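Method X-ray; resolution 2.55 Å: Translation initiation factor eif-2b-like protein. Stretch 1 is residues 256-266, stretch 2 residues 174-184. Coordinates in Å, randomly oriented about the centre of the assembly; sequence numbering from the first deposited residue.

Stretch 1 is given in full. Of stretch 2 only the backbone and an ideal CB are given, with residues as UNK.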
# COMPACT_ATOMS: atom_id res chain seq x y z
N TRP A 256 5.09 -18.64 -6.96
CA TRP A 256 5.26 -17.95 -5.70
C TRP A 256 4.96 -16.44 -5.82
O TRP A 256 4.37 -15.84 -4.93
CB TRP A 256 6.66 -18.20 -5.18
CG TRP A 256 6.88 -17.54 -3.91
CD1 TRP A 256 6.65 -18.04 -2.67
CD2 TRP A 256 7.32 -16.19 -3.74
NE1 TRP A 256 6.95 -17.09 -1.72
CE2 TRP A 256 7.36 -15.94 -2.35
CE3 TRP A 256 7.69 -15.17 -4.62
CZ2 TRP A 256 7.77 -14.72 -1.82
CZ3 TRP A 256 8.10 -13.93 -4.09
CH2 TRP A 256 8.13 -13.72 -2.70
N ILE A 257 5.40 -15.82 -6.90
CA ILE A 257 5.09 -14.41 -7.16
C ILE A 257 3.59 -14.19 -7.35
O ILE A 257 3.02 -13.23 -6.84
CB ILE A 257 5.88 -13.91 -8.39
CG1 ILE A 257 7.33 -13.73 -7.97
CG2 ILE A 257 5.31 -12.60 -8.93
CD1 ILE A 257 8.21 -13.12 -9.00
N ASP A 258 2.97 -15.09 -8.11
CA ASP A 258 1.55 -15.01 -8.39
C ASP A 258 0.75 -15.19 -7.11
O ASP A 258 -0.26 -14.54 -6.90
CB ASP A 258 1.16 -16.07 -9.42
CG ASP A 258 1.70 -15.76 -10.80
OD1 ASP A 258 2.24 -14.65 -11.00
OD2 ASP A 258 1.58 -16.62 -11.70
N PHE A 259 1.22 -16.09 -6.28
CA PHE A 259 0.62 -16.33 -5.00
C PHE A 259 0.75 -15.07 -4.11
O PHE A 259 -0.19 -14.65 -3.44
CB PHE A 259 1.27 -17.54 -4.35
CG PHE A 259 0.70 -17.89 -3.02
CD1 PHE A 259 -0.36 -18.77 -2.92
CD2 PHE A 259 1.20 -17.30 -1.87
CE1 PHE A 259 -0.88 -19.08 -1.69
CE2 PHE A 259 0.67 -17.60 -0.64
CZ PHE A 259 -0.37 -18.50 -0.55
N LEU A 260 1.92 -14.45 -4.12
CA LEU A 260 2.14 -13.28 -3.29
C LEU A 260 1.27 -12.10 -3.73
O LEU A 260 0.64 -11.45 -2.91
CB LEU A 260 3.61 -12.89 -3.30
CG LEU A 260 3.99 -11.88 -2.22
CD1 LEU A 260 4.03 -12.55 -0.88
CD2 LEU A 260 5.31 -11.22 -2.50
N ILE A 261 1.20 -11.85 -5.04
CA ILE A 261 0.39 -10.77 -5.57
C ILE A 261 -1.07 -10.98 -5.19
O ILE A 261 -1.76 -10.06 -4.73
CB ILE A 261 0.52 -10.66 -7.10
CG1 ILE A 261 1.92 -10.15 -7.47
CG2 ILE A 261 -0.55 -9.77 -7.69
CD1 ILE A 261 2.14 -9.99 -8.97
N ASN A 262 -1.53 -12.20 -5.34
CA ASN A 262 -2.91 -12.46 -5.00
C ASN A 262 -3.22 -12.30 -3.52
O ASN A 262 -4.20 -11.67 -3.14
CB ASN A 262 -3.32 -13.85 -5.43
CG ASN A 262 -4.71 -14.14 -5.00
OD1 ASN A 262 -5.62 -13.39 -5.33
ND2 ASN A 262 -4.89 -15.20 -4.24
N GLU A 263 -2.40 -12.90 -2.68
CA GLU A 263 -2.68 -12.87 -1.25
C GLU A 263 -2.34 -11.54 -0.56
O GLU A 263 -3.10 -11.08 0.30
CB GLU A 263 -1.96 -14.04 -0.60
CG GLU A 263 -1.55 -13.84 0.82
CD GLU A 263 -0.69 -14.98 1.33
OE1 GLU A 263 0.54 -14.81 1.45
OE2 GLU A 263 -1.26 -16.07 1.59
N ARG A 264 -1.25 -10.89 -0.93
CA ARG A 264 -0.87 -9.66 -0.26
C ARG A 264 -1.38 -8.38 -0.95
O ARG A 264 -1.31 -7.31 -0.39
CB ARG A 264 0.65 -9.56 -0.11
CG ARG A 264 1.38 -10.82 0.31
CD ARG A 264 0.93 -11.43 1.63
NE ARG A 264 1.33 -10.61 2.75
CZ ARG A 264 2.42 -10.77 3.50
NH1 ARG A 264 2.62 -9.91 4.48
NH2 ARG A 264 3.28 -11.76 3.30
N ILE A 265 -1.87 -8.49 -2.18
CA ILE A 265 -2.37 -7.32 -2.90
C ILE A 265 -3.82 -7.45 -3.33
O ILE A 265 -4.70 -6.78 -2.78
CB ILE A 265 -1.53 -7.01 -4.14
CG1 ILE A 265 -0.08 -6.76 -3.73
CG2 ILE A 265 -2.13 -5.82 -4.92
CD1 ILE A 265 0.85 -6.48 -4.88
N THR A 266 -4.07 -8.35 -4.27
CA THR A 266 -5.40 -8.47 -4.88
C THR A 266 -6.50 -8.89 -3.91
O THR A 266 -7.47 -8.18 -3.72
CB THR A 266 -5.33 -9.44 -6.05
OG1 THR A 266 -4.14 -9.15 -6.79
CG2 THR A 266 -6.52 -9.29 -6.96
N UNK A 174 2.75 2.65 -2.34
CA UNK A 174 3.60 1.50 -2.07
C UNK A 174 3.05 0.21 -2.68
O UNK A 174 3.82 -0.64 -3.11
CB UNK A 174 3.77 1.33 -0.56
N UNK A 175 1.73 0.05 -2.67
CA UNK A 175 1.11 -1.14 -3.22
C UNK A 175 1.24 -1.22 -4.75
O UNK A 175 1.57 -2.28 -5.28
CB UNK A 175 -0.37 -1.18 -2.82
N UNK A 176 1.01 -0.09 -5.44
CA UNK A 176 1.18 -0.02 -6.90
C UNK A 176 2.63 -0.27 -7.24
O UNK A 176 2.95 -0.96 -8.21
CB UNK A 176 0.73 1.33 -7.45
N UNK A 177 3.51 0.32 -6.45
CA UNK A 177 4.92 0.14 -6.68
C UNK A 177 5.28 -1.34 -6.52
O UNK A 177 5.99 -1.90 -7.36
CB UNK A 177 5.74 1.01 -5.72
N UNK A 178 4.75 -1.98 -5.48
CA UNK A 178 5.07 -3.38 -5.20
C UNK A 178 4.60 -4.30 -6.34
O UNK A 178 5.37 -5.15 -6.82
CB UNK A 178 4.43 -3.81 -3.88
N UNK A 179 3.37 -4.12 -6.79
CA UNK A 179 2.82 -4.94 -7.86
C UNK A 179 3.60 -4.79 -9.17
O UNK A 179 3.90 -5.79 -9.82
CB UNK A 179 1.35 -4.58 -8.09
N UNK A 180 3.94 -3.56 -9.53
CA UNK A 180 4.70 -3.31 -10.74
C UNK A 180 6.06 -4.01 -10.64
O UNK A 180 6.50 -4.67 -11.58
CB UNK A 180 4.87 -1.81 -10.97
N UNK A 181 6.67 -3.92 -9.46
CA UNK A 181 7.94 -4.56 -9.18
C UNK A 181 7.86 -6.08 -9.28
O UNK A 181 8.72 -6.71 -9.90
CB UNK A 181 8.43 -4.16 -7.79
N UNK A 182 6.84 -6.68 -8.67
CA UNK A 182 6.70 -8.13 -8.69
C UNK A 182 6.48 -8.63 -10.12
O UNK A 182 7.01 -9.67 -10.50
CB UNK A 182 5.54 -8.57 -7.79
N UNK A 183 5.70 -7.90 -10.91
CA UNK A 183 5.47 -8.27 -12.30
C UNK A 183 6.73 -8.13 -13.16
O UNK A 183 6.99 -8.96 -14.02
CB UNK A 183 4.35 -7.41 -12.88
N UNK A 184 7.52 -7.08 -12.93
CA UNK A 184 8.77 -6.93 -13.66
C UNK A 184 9.73 -8.06 -13.30
O UNK A 184 10.39 -8.65 -14.18
CB UNK A 184 9.41 -5.57 -13.36

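The two segments are helices running nearly antiparallel, at 166°, with axes 10.3 Å apart at closest approach. Stretch 1 presents Ile257, Leu260, Ile261 and Ile265, a strip of aliphatic groups without a charge, so the helical positions of stretch 2 that face it should be largely apolar.

Position 174 has nothing of stretch 1 within 5.5 Å of its ideal CB and is unconstrained from this side; it is Ser174, whose OG is hydrogen-bonded elsewhere in the structure. At position 175, CA-to-CB points toward stretch 1, and the ideal CB lies 5.4 Å from Ile265 CG2. That gap suits a branched or medium-length aliphatic chain. The residue is Ile175, which narrows the gap: its CG2 reaches 3.9 Å from CG2 of Ile265.

Positions 176 and 177 meet nothing of stretch 1, the first pointing away, and many residues would do; they are Ser176 and Arg177.

Position 178 points toward stretch 1, with its ideal CB 4.6 Å from Ile265 CD1. Leucine, isoleucine or methionine could meet this methyl. Leu178 does so with CD2, 4.1 Å from Ile265 CD1, so that Ile265 touches both this residue and Ile175, one helical turn apart.

The bond at position 179 points sideways, yet the ideal CB is already 3.8 Å from Ile265 CD1. Beyond it lie Ile261 and, farther along, the hydroxyl of Thr266, so a long chain with an apolar stem and a polar end would fit, as would a shorter aliphatic one. Lys179 is extended, all four chi angles being t. Its CB packs 3.8 Å from Ile265 CD1, its CE passes 4.4 Å from Ile261 CG2, and its NZ donates to a water at 2.7 Å; the same water lies 2.8 Å from Thr266 OG1, bridging the helices where no direct hydrogen bond does.

Position 180 points away and position 181 is out of reach; stretch 1 sets no demand at either, so small, polar or apolar residues would all do. They are Ala180 and Thr181, whose OG1 donates to Arg177 O at 2.7 Å.

Position 182 points toward stretch 1, its ideal CB 3.9 Å from Ile261 CD1 and 4.2 Å from Ile257 CG2. With Leu260 also nearby, leucine or methionine would suit well. Leu182 (m, t) places CD1 3.8 Å from both Leu260 CD2 and Ile261 CG1, while its O lies 3.7 Å from Ile257 CG2; it has the largest covered area of stretch 2.

At position 183 the bond points sideways, 5.2 Å from Ile261 CD1 to the ideal CB, and several flexible chains could return; Leu183 brings CD2 to 3.8 Å from Ile261 CD1. Position 184 is out of reach and equally unconstrained by stretch 1; it is Ala184.

Stretch 2 (174-184) SISRLKATLLA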
# COMPACT_ATOMS: atom_id res chain seq x y z
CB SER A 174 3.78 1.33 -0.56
OG SER A 174 2.53 1.27 0.09
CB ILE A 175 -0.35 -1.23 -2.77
CG1 ILE A 175 -0.36 -1.49 -1.27
CG2 ILE A 175 -1.09 -2.35 -3.43
CD1 ILE A 175 0.49 -2.67 -0.88
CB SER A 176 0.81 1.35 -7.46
OG SER A 176 -0.57 1.59 -7.41
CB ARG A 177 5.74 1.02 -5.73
CG ARG A 177 5.67 2.50 -6.06
CD ARG A 177 6.31 3.32 -4.94
NE ARG A 177 7.75 3.06 -4.89
CZ ARG A 177 8.55 3.44 -3.90
NH1 ARG A 177 8.06 4.11 -2.86
NH2 ARG A 177 9.84 3.15 -3.96
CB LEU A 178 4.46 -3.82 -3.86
CG LEU A 178 4.58 -5.32 -3.53
CD1 LEU A 178 6.03 -5.78 -3.48
CD2 LEU A 178 3.89 -5.68 -2.24
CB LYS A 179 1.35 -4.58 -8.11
CG LYS A 179 0.60 -5.63 -8.89
CD LYS A 179 -0.78 -5.14 -9.32
CE LYS A 179 -1.48 -6.19 -10.13
NZ LYS A 179 -2.95 -5.93 -10.39
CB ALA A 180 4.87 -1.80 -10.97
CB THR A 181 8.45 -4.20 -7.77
OG1 THR A 181 8.54 -2.78 -7.63
CG2 THR A 181 9.82 -4.83 -7.50
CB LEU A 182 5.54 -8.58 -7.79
CG LEU A 182 5.85 -8.33 -6.31
CD1 LEU A 182 4.73 -8.74 -5.36
CD2 LEU A 182 7.12 -9.02 -5.94
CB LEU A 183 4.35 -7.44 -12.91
CG LEU A 183 2.94 -7.74 -12.40
CD1 LEU A 183 1.96 -6.77 -13.01
CD2 LEU A 183 2.55 -9.18 -12.66
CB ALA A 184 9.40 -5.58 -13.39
O HOH W 1 -3.91 -6.61 -7.96
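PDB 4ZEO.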